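Local coordinates for protein glycerate 2-kinase (Pyrococcus horikoshii, PDB 1X3L) that catalyses the magnesium-dependent phosphorylation of D-glycerate to 2-phosphoglycerate, with ATP or several other phosphate donors, at residues Ser159-Val169 / Asp219-Ile229; Glu359-Asp368 / Thr423-Thr434. One frame throughout, in Å; residues are numbered along the deposited sequence.

Contact 1. Residues Ser159-Val169 / Asp219-Ile229. With EDO (1,2-ethanediol), chain F.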
loop_
_atom_site.group_PDB
_atom_site.type_symbol
_atom_site.label_atom_id
_atom_site.label_comp_id
_atom_site.label_asym_id
_atom_site.label_seq_id
_atom_site.Cartn_x
_atom_site.Cartn_y
_atom_site.Cartn_z
ATOM N N SER A 159 11.361 -17.142 -17.304
ATOM C CA SER A 159 12.345 -18.067 -16.750
ATOM C C SER A 159 12.209 -18.233 -15.242
ATOM O O SER A 159 13.066 -18.839 -14.597
ATOM C CB SER A 159 13.757 -17.585 -17.084
ATOM O OG SER A 159 14.004 -16.322 -16.493
ATOM N N GLY A 160 11.128 -17.699 -14.686
ATOM C CA GLY A 160 10.911 -17.806 -13.255
ATOM C C GLY A 160 12.025 -17.154 -12.465
ATOM O O GLY A 160 12.981 -17.813 -12.055
ATOM N N ALA A 161 11.904 -15.848 -12.252
ATOM C CA ALA A 161 12.909 -15.105 -11.505
ATOM C C ALA A 161 12.292 -14.496 -10.255
ATOM O O ALA A 161 11.152 -14.031 -10.284
ATOM C CB ALA A 161 13.498 -14.014 -12.381
ATOM N N LYS A 162 13.042 -14.501 -9.158
ATOM C CA LYS A 162 12.543 -13.934 -7.912
ATOM C C LYS A 162 12.245 -12.452 -8.126
ATOM O O LYS A 162 12.953 -11.768 -8.865
ATOM C CB LYS A 162 13.569 -14.133 -6.792
ATOM C CG LYS A 162 13.838 -15.601 -6.469
ATOM C CD LYS A 162 14.688 -15.762 -5.215
ATOM C CE LYS A 162 14.969 -17.232 -4.914
ATOM N NZ LYS A 162 15.715 -17.425 -3.632
ATOM N N ILE A 163 11.191 -11.963 -7.481
ATOM C CA ILE A 163 10.772 -10.572 -7.626
ATOM C C ILE A 163 11.832 -9.509 -7.319
ATOM O O ILE A 163 11.879 -8.468 -7.977
ATOM C CB ILE A 163 9.510 -10.293 -6.773
ATOM C CG1 ILE A 163 9.179 -8.795 -6.793
ATOM C CG2 ILE A 163 9.721 -10.803 -5.359
ATOM C CD1 ILE A 163 7.941 -8.436 -6.000
ATOM N N HIS A 164 12.683 -9.754 -6.330
ATOM C CA HIS A 164 13.702 -8.768 -5.993
ATOM C C HIS A 164 14.846 -8.784 -7.008
ATOM O O HIS A 164 15.541 -7.781 -7.185
ATOM C CB HIS A 164 14.237 -9.009 -4.576
ATOM C CG HIS A 164 15.069 -10.244 -4.438
ATOM N ND1 HIS A 164 16.366 -10.324 -4.899
ATOM C CD2 HIS A 164 14.794 -11.447 -3.878
ATOM C CE1 HIS A 164 16.855 -11.521 -4.626
ATOM N NE2 HIS A 164 15.922 -12.222 -4.006
ATOM N N GLU A 165 15.035 -9.922 -7.672
ATOM C CA GLU A 165 16.084 -10.056 -8.679
ATOM C C GLU A 165 15.641 -9.335 -9.944
ATOM O O GLU A 165 16.467 -8.851 -10.715
ATOM C CB GLU A 165 16.349 -11.532 -8.998
ATOM C CG GLU A 165 16.854 -12.346 -7.820
ATOM C CD GLU A 165 17.127 -13.795 -8.180
ATOM O OE1 GLU A 165 16.205 -14.470 -8.678
ATOM O OE2 GLU A 165 18.265 -14.260 -7.963
ATOM N N ILE A 166 14.330 -9.277 -10.148
ATOM C CA ILE A 166 13.753 -8.611 -11.306
ATOM C C ILE A 166 13.823 -7.108 -11.089
ATOM O O ILE A 166 14.016 -6.344 -12.034
ATOM C CB ILE A 166 12.280 -9.038 -11.514
ATOM C CG1 ILE A 166 12.231 -10.507 -11.945
ATOM C CG2 ILE A 166 11.605 -8.143 -12.546
ATOM C CD1 ILE A 166 10.829 -11.056 -12.131
ATOM N N ASN A 167 13.665 -6.698 -9.833
ATOM C CA ASN A 167 13.728 -5.290 -9.461
ATOM C C ASN A 167 15.164 -4.804 -9.621
ATOM O O ASN A 167 15.405 -3.657 -9.984
ATOM C CB ASN A 167 13.299 -5.101 -8.005
ATOM C CG ASN A 167 11.846 -5.459 -7.772
ATOM O OD1 ASN A 167 11.138 -5.856 -8.700
ATOM N ND2 ASN A 167 11.392 -5.326 -6.530
ATOM N N THR A 168 16.115 -5.685 -9.336
ATOM C CA THR A 168 17.529 -5.351 -9.456
ATOM C C THR A 168 17.875 -5.046 -10.906
ATOM O O THR A 168 18.549 -4.056 -11.201
ATOM C CB THR A 168 18.413 -6.505 -8.968
ATOM O OG1 THR A 168 18.256 -6.652 -7.552
ATOM C CG2 THR A 168 19.878 -6.237 -9.296
ATOM N N VAL A 169 17.411 -5.903 -11.808
ATOM C CA VAL A 169 17.671 -5.710 -13.221
ATOM C C VAL A 169 16.946 -4.465 -13.718
ATOM O O VAL A 169 17.553 -3.618 -14.363
ATOM C CB VAL A 169 17.226 -6.936 -14.053
ATOM C CG1 VAL A 169 17.432 -6.664 -15.534
ATOM C CG2 VAL A 169 18.026 -8.163 -13.638
ATOM N N ASP A 219 25.384 -7.383 -9.993
ATOM C CA ASP A 219 24.287 -8.221 -9.515
ATOM C C ASP A 219 23.300 -8.450 -10.656
ATOM O O ASP A 219 22.794 -9.557 -10.839
ATOM C CB ASP A 219 23.550 -7.564 -8.337
ATOM C CG ASP A 219 24.377 -7.530 -7.069
ATOM O OD1 ASP A 219 25.200 -8.448 -6.865
ATOM O OD2 ASP A 219 24.196 -6.594 -6.263
ATOM N N ALA A 220 23.029 -7.398 -11.422
ATOM C CA ALA A 220 22.103 -7.493 -12.545
ATOM C C ALA A 220 22.599 -8.475 -13.609
ATOM O O ALA A 220 21.818 -9.259 -14.148
ATOM C CB ALA A 220 21.890 -6.122 -13.158
ATOM N N LYS A 221 23.894 -8.436 -13.910
ATOM C CA LYS A 221 24.456 -9.338 -14.908
ATOM C C LYS A 221 24.401 -10.781 -14.407
ATOM O O LYS A 221 23.989 -11.685 -15.138
ATOM C CB LYS A 221 25.902 -8.955 -15.232
ATOM C CG LYS A 221 26.501 -9.756 -16.389
ATOM C CD LYS A 221 27.899 -9.275 -16.754
ATOM C CE LYS A 221 28.472 -10.070 -17.921
ATOM N NZ LYS A 221 29.864 -9.654 -18.250
ATOM N N ARG A 222 24.819 -10.991 -13.162
ATOM C CA ARG A 222 24.800 -12.325 -12.560
ATOM C C ARG A 222 23.412 -12.931 -12.699
ATOM O O ARG A 222 23.263 -14.098 -13.066
ATOM C CB ARG A 222 25.153 -12.244 -11.075
ATOM C CG ARG A 222 26.593 -11.881 -10.780
ATOM C CD ARG A 222 26.749 -11.484 -9.318
ATOM N NE ARG A 222 28.145 -11.295 -8.932
ATOM C CZ ARG A 222 28.530 -10.748 -7.783
ATOM N NH1 ARG A 222 27.622 -10.330 -6.912
ATOM N NH2 ARG A 222 29.819 -10.631 -7.500
ATOM N N ILE A 223 22.401 -12.123 -12.399
ATOM C CA ILE A 223 21.010 -12.549 -12.470
ATOM C C ILE A 223 20.586 -12.959 -13.875
ATOM O O ILE A 223 19.982 -14.017 -14.059
ATOM C CB ILE A 223 20.070 -11.426 -11.965
ATOM C CG1 ILE A 223 20.210 -11.278 -10.447
ATOM C CG2 ILE A 223 18.629 -11.728 -12.356
ATOM C CD1 ILE A 223 19.444 -10.108 -9.864
ATOM N N LEU A 224 20.892 -12.126 -14.864
ATOM C CA LEU A 224 20.524 -12.437 -16.240
ATOM C C LEU A 224 21.203 -13.716 -16.711
ATOM O O LEU A 224 20.612 -14.508 -17.441
ATOM C CB LEU A 224 20.888 -11.275 -17.170
ATOM C CG LEU A 224 20.039 -10.012 -17.007
ATOM C CD1 LEU A 224 20.494 -8.953 -17.999
ATOM C CD2 LEU A 224 18.574 -10.348 -17.233
ATOM N N GLU A 225 22.445 -13.917 -16.284
ATOM C CA GLU A 225 23.192 -15.109 -16.661
ATOM C C GLU A 225 22.655 -16.330 -15.917
ATOM O O GLU A 225 22.454 -17.392 -16.509
ATOM C CB GLU A 225 24.682 -14.924 -16.349
ATOM C CG GLU A 225 25.375 -13.882 -17.220
ATOM C CD GLU A 225 26.850 -13.724 -16.887
ATOM O OE1 GLU A 225 27.166 -13.364 -15.733
ATOM O OE2 GLU A 225 27.691 -13.963 -17.780
ATOM N N LEU A 226 22.420 -16.168 -14.619
ATOM C CA LEU A 226 21.908 -17.248 -13.786
ATOM C C LEU A 226 20.654 -17.882 -14.379
ATOM O O LEU A 226 20.420 -19.080 -14.222
ATOM C CB LEU A 226 21.592 -16.730 -12.382
ATOM C CG LEU A 226 21.001 -17.768 -11.425
ATOM C CD1 LEU A 226 22.019 -18.874 -11.185
ATOM C CD2 LEU A 226 20.610 -17.103 -10.114
ATOM N N TYR A 227 19.848 -17.074 -15.059
ATOM C CA TYR A 227 18.618 -17.562 -15.667
ATOM C C TYR A 227 18.754 -17.721 -17.175
ATOM O O TYR A 227 17.761 -17.756 -17.902
ATOM C CB TYR A 227 17.470 -16.614 -15.325
ATOM C CG TYR A 227 17.090 -16.653 -13.860
ATOM C CD1 TYR A 227 16.666 -15.503 -13.195
ATOM C CD2 TYR A 227 17.148 -17.846 -13.138
ATOM C CE1 TYR A 227 16.312 -15.542 -11.847
ATOM C CE2 TYR A 227 16.794 -17.896 -11.793
ATOM C CZ TYR A 227 16.378 -16.741 -11.155
ATOM O OH TYR A 227 16.026 -16.787 -9.828
ATOM N N ASP A 228 19.998 -17.825 -17.630
ATOM C CA ASP A 228 20.317 -17.993 -19.045
ATOM C C ASP A 228 19.518 -17.120 -20.007
ATOM O O ASP A 228 19.041 -17.600 -21.037
ATOM C CB ASP A 228 20.164 -19.463 -19.442
ATOM C CG ASP A 228 21.223 -20.348 -18.813
ATOM O OD1 ASP A 228 22.425 -20.125 -19.081
ATOM O OD2 ASP A 228 20.857 -21.264 -18.047
ATOM N N ILE A 229 19.374 -15.842 -19.675
ATOM C CA ILE A 229 18.656 -14.916 -20.543
ATOM C C ILE A 229 19.556 -13.738 -20.892
ATOM O O ILE A 229 19.145 -12.817 -21.598
ATOM C CB ILE A 229 17.366 -14.381 -19.881
ATOM C CG1 ILE A 229 17.686 -13.790 -18.510
ATOM C CG2 ILE A 229 16.335 -15.497 -19.774
ATOM C CD1 ILE A 229 16.488 -13.163 -17.831
HETATM C C1 EDO F . 29.591 -12.516 -21.083
HETATM O O1 EDO F . 30.216 -12.004 -19.898
HETATM C C2 EDO F . 29.492 -11.417 -22.139
HETATM O O2 EDO F . 28.874 -11.927 -23.325
#
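Helices 163-169 and 219-226 pass at 8.9 Å between axes with their directions 124° apart, coming closest where V169 and A220 face each other and spreading toward Y227, which has just left its helix. The Y227 ring bridges the wider end. Its hydroxyl donates to E165 OE1, OH to OE1 being 2.6 Å, on the syn lone pair of the carboxylate, whose plane stands almost upright to the ring (84°). The anti lone pair of the same OE1 takes the backbone N-H of K162, the N-cap residue, so that two donors grip one oxygen and fix the rotation of the carboxylate beside the first turn of the helix. E165 reaches there with CG beside its own backbone N (chi1 -62°) and an extended chain. The carbonyl oxygen of G160 lies over one face of the Y227 ring, offset toward the rim, while A161 CB presses obliquely on the ring, 3.2 Å from Y227 CE1. A phenylalanine in place of Y227 would probably keep much of this packing but leave E165 OE1 without its phenolic donor and its carboxylate freer to turn. Farther along, I223 CD1 pushes between the helices, 3.5 Å from E165 CB and 3.9 Å from T168 CB. V169 sends its two methyls different ways: CG2 meets I223 CG2 at 3.8 Å, and CG1 approaches L224 CD2. L224 and I229 continue this apolar layer onto L156 of helix 146-158, joining three helical elements of the DUF4147 region. The contact thus grades from buried aliphatic packing to a phenol-carboxylate bond that ties the loop ending one helix to the N-terminus of the other, where the helix dipole and both donors would probably favour an ionised E165.

Contact 2. Residues Glu359-Asp368 / Thr423-Thr434; sequences EALIVAFDTD and TNVNSIVIAIVT
The F365 ring lies alongside I428, pointing the same way, with CZ 4.0 Å from I428 CB, while I430 CD1 comes to the ring's edge near its plane. The ring is carried back over the neighbouring strand because CG sits between the backbone N and carbonyl carbon (chi1 63°). V363 uses the same rotation to put CG1 against I430 CB at 3.6 Å, and L361 beside I432 continues this apolar face. On the other face, A364 and I362 meet V429, and I362 also meets A431. Strands 359-366 and 427-434 run antiparallel, with hydrogen-bonded pairs at L361-I432, V363-I430 and F365-I428.

Beyond the strands, T367 locks the two loops together. Its OG1 donates to N426 O at 2.6 Å, in the carbonyl plane on a lone pair, and accepts the N-H of V425 at 2.8 Å; T367 N reaches the same N426 oxygen from above the carbonyl plane. Two Asx turns, one from D366 OD1 to D368 N and one from N424 OD1 to N426 N, shape the flanking backbones, and a water lies 2.6 Å from D366 OD1 and 2.7 Å from N424 OD1. The side chain of N424 is about 6 Å from that of K58, probably a substrate-binding residue, which is consistent with this loop end lying near the active site.

The pair forms the middle of a mixed sheet, between strands 322-328 and 378-382. Helices 6-20 and 268-281 cover the F365 and I430 face, and helix 343-351 packs on I362 and A364.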
loop_
_atom_site.group_PDB
_atom_site.type_symbol
_atom_site.label_atom_id
_atom_site.label_comp_id
_atom_site.label_asym_id
_atom_site.label_seq_id
_atom_site.Cartn_x
_atom_site.Cartn_y
_atom_site.Cartn_z
ATOM N N GLU A 359 -19.411 -11.421 24.469
ATOM C CA GLU A 359 -19.699 -10.011 24.220
ATOM C C GLU A 359 -18.505 -9.517 23.414
ATOM O O GLU A 359 -17.667 -8.756 23.909
ATOM C CB GLU A 359 -19.797 -9.238 25.538
ATOM C CG GLU A 359 -20.988 -9.620 26.398
ATOM C CD GLU A 359 -22.303 -9.442 25.663
ATOM O OE1 GLU A 359 -22.495 -8.381 25.033
ATOM O OE2 GLU A 359 -23.147 -10.359 25.715
ATOM N N ALA A 360 -18.423 -9.971 22.169
ATOM C CA ALA A 360 -17.305 -9.607 21.322
ATOM C C ALA A 360 -17.711 -9.418 19.872
ATOM O O ALA A 360 -18.787 -9.845 19.447
ATOM C CB ALA A 360 -16.223 -10.680 21.422
ATOM N N LEU A 361 -16.835 -8.773 19.115
ATOM C CA LEU A 361 -17.085 -8.537 17.706
ATOM C C LEU A 361 -15.771 -8.615 16.962
ATOM O O LEU A 361 -14.722 -8.246 17.494
ATOM C CB LEU A 361 -17.728 -7.161 17.492
ATOM C CG LEU A 361 -18.025 -6.718 16.050
ATOM C CD1 LEU A 361 -19.228 -5.787 16.020
ATOM C CD2 LEU A 361 -16.802 -6.027 15.459
ATOM N N ILE A 362 -15.825 -9.149 15.750
ATOM C CA ILE A 362 -14.648 -9.236 14.908
ATOM C C ILE A 362 -15.032 -8.723 13.532
ATOM O O ILE A 362 -16.003 -9.191 12.928
ATOM C CB ILE A 362 -14.121 -10.685 14.754
ATOM C CG1 ILE A 362 -13.443 -11.143 16.049
ATOM C CG2 ILE A 362 -13.113 -10.749 13.602
ATOM C CD1 ILE A 362 -12.925 -12.573 16.011
ATOM N N VAL A 363 -14.293 -7.733 13.050
ATOM C CA VAL A 363 -14.547 -7.216 11.718
ATOM C C VAL A 363 -13.214 -7.266 10.977
ATOM O O VAL A 363 -12.213 -6.719 11.443
ATOM C CB VAL A 363 -15.127 -5.769 11.756
ATOM C CG1 VAL A 363 -14.212 -4.838 12.522
ATOM C CG2 VAL A 363 -15.338 -5.262 10.336
ATOM N N ALA A 364 -13.196 -7.969 9.848
ATOM C CA ALA A 364 -11.987 -8.103 9.033
ATOM C C ALA A 364 -12.312 -7.488 7.678
ATOM O O ALA A 364 -13.309 -7.846 7.060
ATOM C CB ALA A 364 -11.622 -9.577 8.870
ATOM N N PHE A 365 -11.474 -6.570 7.212
ATOM C CA PHE A 365 -11.745 -5.914 5.944
ATOM C C PHE A 365 -10.493 -5.508 5.186
ATOM O O PHE A 365 -9.447 -5.264 5.776
ATOM C CB PHE A 365 -12.608 -4.671 6.193
ATOM C CG PHE A 365 -11.934 -3.627 7.042
ATOM C CD1 PHE A 365 -11.393 -2.480 6.462
ATOM C CD2 PHE A 365 -11.823 -3.794 8.418
ATOM C CE1 PHE A 365 -10.750 -1.515 7.245
ATOM C CE2 PHE A 365 -11.182 -2.838 9.208
ATOM C CZ PHE A 365 -10.645 -1.699 8.618
ATOM N N ASP A 366 -10.622 -5.432 3.867
ATOM C CA ASP A 366 -9.524 -5.025 3.001
ATOM C C ASP A 366 -9.748 -3.535 2.733
ATOM O O ASP A 366 -10.824 -3.143 2.269
ATOM C CB ASP A 366 -9.583 -5.800 1.683
ATOM C CG ASP A 366 -8.255 -5.814 0.955
ATOM O OD1 ASP A 366 -7.631 -4.739 0.819
ATOM O OD2 ASP A 366 -7.840 -6.906 0.509
ATOM N N THR A 367 -8.748 -2.708 3.022
ATOM C CA THR A 367 -8.892 -1.272 2.822
ATOM C C THR A 367 -9.053 -0.843 1.367
ATOM O O THR A 367 -9.362 0.318 1.109
ATOM C CB THR A 367 -7.710 -0.483 3.437
ATOM O OG1 THR A 367 -6.478 -0.939 2.865
ATOM C CG2 THR A 367 -7.677 -0.679 4.960
ATOM N N ASP A 368 -8.852 -1.751 0.413
ATOM C CA ASP A 368 -9.028 -1.346 -0.979
ATOM C C ASP A 368 -10.480 -1.479 -1.418
ATOM O O ASP A 368 -10.813 -1.198 -2.566
ATOM C CB ASP A 368 -8.099 -2.116 -1.938
ATOM C CG ASP A 368 -8.449 -3.583 -2.070
ATOM O OD1 ASP A 368 -9.593 -3.979 -1.763
ATOM O OD2 ASP A 368 -7.568 -4.349 -2.511
ATOM N N THR A 423 -8.197 3.995 -1.849
ATOM C CA THR A 423 -6.869 3.718 -1.309
ATOM C C THR A 423 -6.599 2.225 -1.147
ATOM O O THR A 423 -7.426 1.388 -1.524
ATOM C CB THR A 423 -6.670 4.414 0.054
ATOM O OG1 THR A 423 -5.322 4.206 0.500
ATOM C CG2 THR A 423 -7.652 3.864 1.089
ATOM N N ASN A 424 -5.434 1.898 -0.597
ATOM C CA ASN A 424 -5.061 0.509 -0.380
ATOM C C ASN A 424 -3.839 0.345 0.510
ATOM O O ASN A 424 -2.707 0.593 0.089
ATOM C CB ASN A 424 -4.814 -0.198 -1.721
ATOM C CG ASN A 424 -4.343 -1.636 -1.549
ATOM O OD1 ASN A 424 -4.597 -2.270 -0.526
ATOM N ND2 ASN A 424 -3.666 -2.161 -2.564
ATOM N N VAL A 425 -4.078 -0.058 1.754
ATOM C CA VAL A 425 -2.994 -0.304 2.693
ATOM C C VAL A 425 -3.210 -1.700 3.263
ATOM O O VAL A 425 -2.862 -1.988 4.405
ATOM C CB VAL A 425 -2.949 0.748 3.829
ATOM C CG1 VAL A 425 -2.605 2.115 3.240
ATOM C CG2 VAL A 425 -4.274 0.799 4.562
ATOM N N ASN A 426 -3.800 -2.555 2.432
ATOM C CA ASN A 426 -4.099 -3.963 2.715
ATOM C C ASN A 426 -5.192 -4.145 3.786
ATOM O O ASN A 426 -6.075 -3.314 3.957
ATOM C CB ASN A 426 -2.807 -4.642 3.171
ATOM C CG ASN A 426 -1.878 -4.794 1.995
ATOM O OD1 ASN A 426 -2.278 -5.172 0.897
ATOM N ND2 ASN A 426 -0.594 -4.485 2.241
ATOM N N SER A 427 -5.161 -5.264 4.503
ATOM C CA SER A 427 -6.245 -5.580 5.430
ATOM C C SER A 427 -6.011 -5.429 6.921
ATOM O O SER A 427 -4.880 -5.474 7.404
ATOM C CB SER A 427 -6.737 -7.002 5.161
ATOM O OG SER A 427 -7.186 -7.134 3.824
ATOM N N ILE A 428 -7.118 -5.276 7.644
ATOM C CA ILE A 428 -7.085 -5.132 9.089
ATOM C C ILE A 428 -8.214 -5.912 9.739
ATOM O O ILE A 428 -9.338 -5.951 9.221
ATOM C CB ILE A 428 -7.239 -3.662 9.520
ATOM C CG1 ILE A 428 -6.128 -2.816 8.902
ATOM C CG2 ILE A 428 -7.228 -3.567 11.047
ATOM C CD1 ILE A 428 -6.304 -1.315 9.109
ATOM N N VAL A 429 -7.902 -6.540 10.867
ATOM C CA VAL A 429 -8.884 -7.281 11.629
ATOM C C VAL A 429 -9.004 -6.569 12.965
ATOM O O VAL A 429 -8.005 -6.346 13.648
ATOM C CB VAL A 429 -8.446 -8.733 11.918
ATOM C CG1 VAL A 429 -9.550 -9.447 12.682
ATOM C CG2 VAL A 429 -8.141 -9.475 10.613
ATOM N N ILE A 430 -10.217 -6.190 13.335
ATOM C CA ILE A 430 -10.413 -5.529 14.613
ATOM C C ILE A 430 -11.218 -6.470 15.499
ATOM O O ILE A 430 -12.298 -6.912 15.107
ATOM C CB ILE A 430 -11.191 -4.209 14.453
ATOM C CG1 ILE A 430 -10.452 -3.270 13.493
ATOM C CG2 ILE A 430 -11.360 -3.542 15.814
ATOM C CD1 ILE A 430 -11.198 -1.944 13.229
ATOM N N ALA A 431 -10.687 -6.798 16.674
ATOM C CA ALA A 431 -11.397 -7.674 17.602
ATOM C C ALA A 431 -11.769 -6.870 18.845
ATOM O O ALA A 431 -10.912 -6.274 19.497
ATOM C CB ALA A 431 -10.521 -8.873 17.984
ATOM N N ILE A 432 -13.055 -6.850 19.172
ATOM C CA ILE A 432 -13.516 -6.093 20.324
ATOM C C ILE A 432 -14.147 -6.988 21.377
ATOM O O ILE A 432 -14.979 -7.833 21.062
ATOM C CB ILE A 432 -14.571 -5.038 19.911
ATOM C CG1 ILE A 432 -14.010 -4.136 18.809
ATOM C CG2 ILE A 432 -14.989 -4.218 21.127
ATOM C CD1 ILE A 432 -15.050 -3.234 18.173
ATOM N N VAL A 433 -13.729 -6.816 22.627
ATOM C CA VAL A 433 -14.317 -7.569 23.732
ATOM C C VAL A 433 -14.750 -6.506 24.739
ATOM O O VAL A 433 -13.924 -5.770 25.274
ATOM C CB VAL A 433 -13.318 -8.531 24.394
ATOM C CG1 VAL A 433 -14.031 -9.352 25.465
ATOM C CG2 VAL A 433 -12.705 -9.456 23.350
ATOM N N THR A 434 -16.052 -6.409 24.979
ATOM C CA THR A 434 -16.564 -5.401 25.895
ATOM C C THR A 434 -16.748 -5.910 27.317
ATOM O O THR A 434 -16.802 -5.123 28.259
ATOM C CB THR A 434 -17.906 -4.844 25.390
ATOM O OG1 THR A 434 -18.817 -5.925 25.162
ATOM C CG2 THR A 434 -17.708 -4.083 24.086
HETATM O O HOH W 1 -5.398 -4.827 -0.563
HETATM O O HOH W 2 -9.077 1.488 -3.793
#

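Overall arrangement
The two contacts lie on opposite sides of the chain's centre, their centres about 38 Å apart and their nearest atoms about 13 Å, and they share no helix or strand. Contact 1 is a partly buried helix pairing in the DUF4147 region, away from the probable substrate-binding residue K58; side chains make most of the junction, against some backbone carbonyls, and a single hydrogen bond crosses it. Contact 2 is buried, joins two central strands of the second large sheet, and rests on regular backbone hydrogen bonds with mostly apolar side chains on both faces. Its polar groups gather at the loop end near K58, whereas those of contact 1 mark a more exposed helix margin.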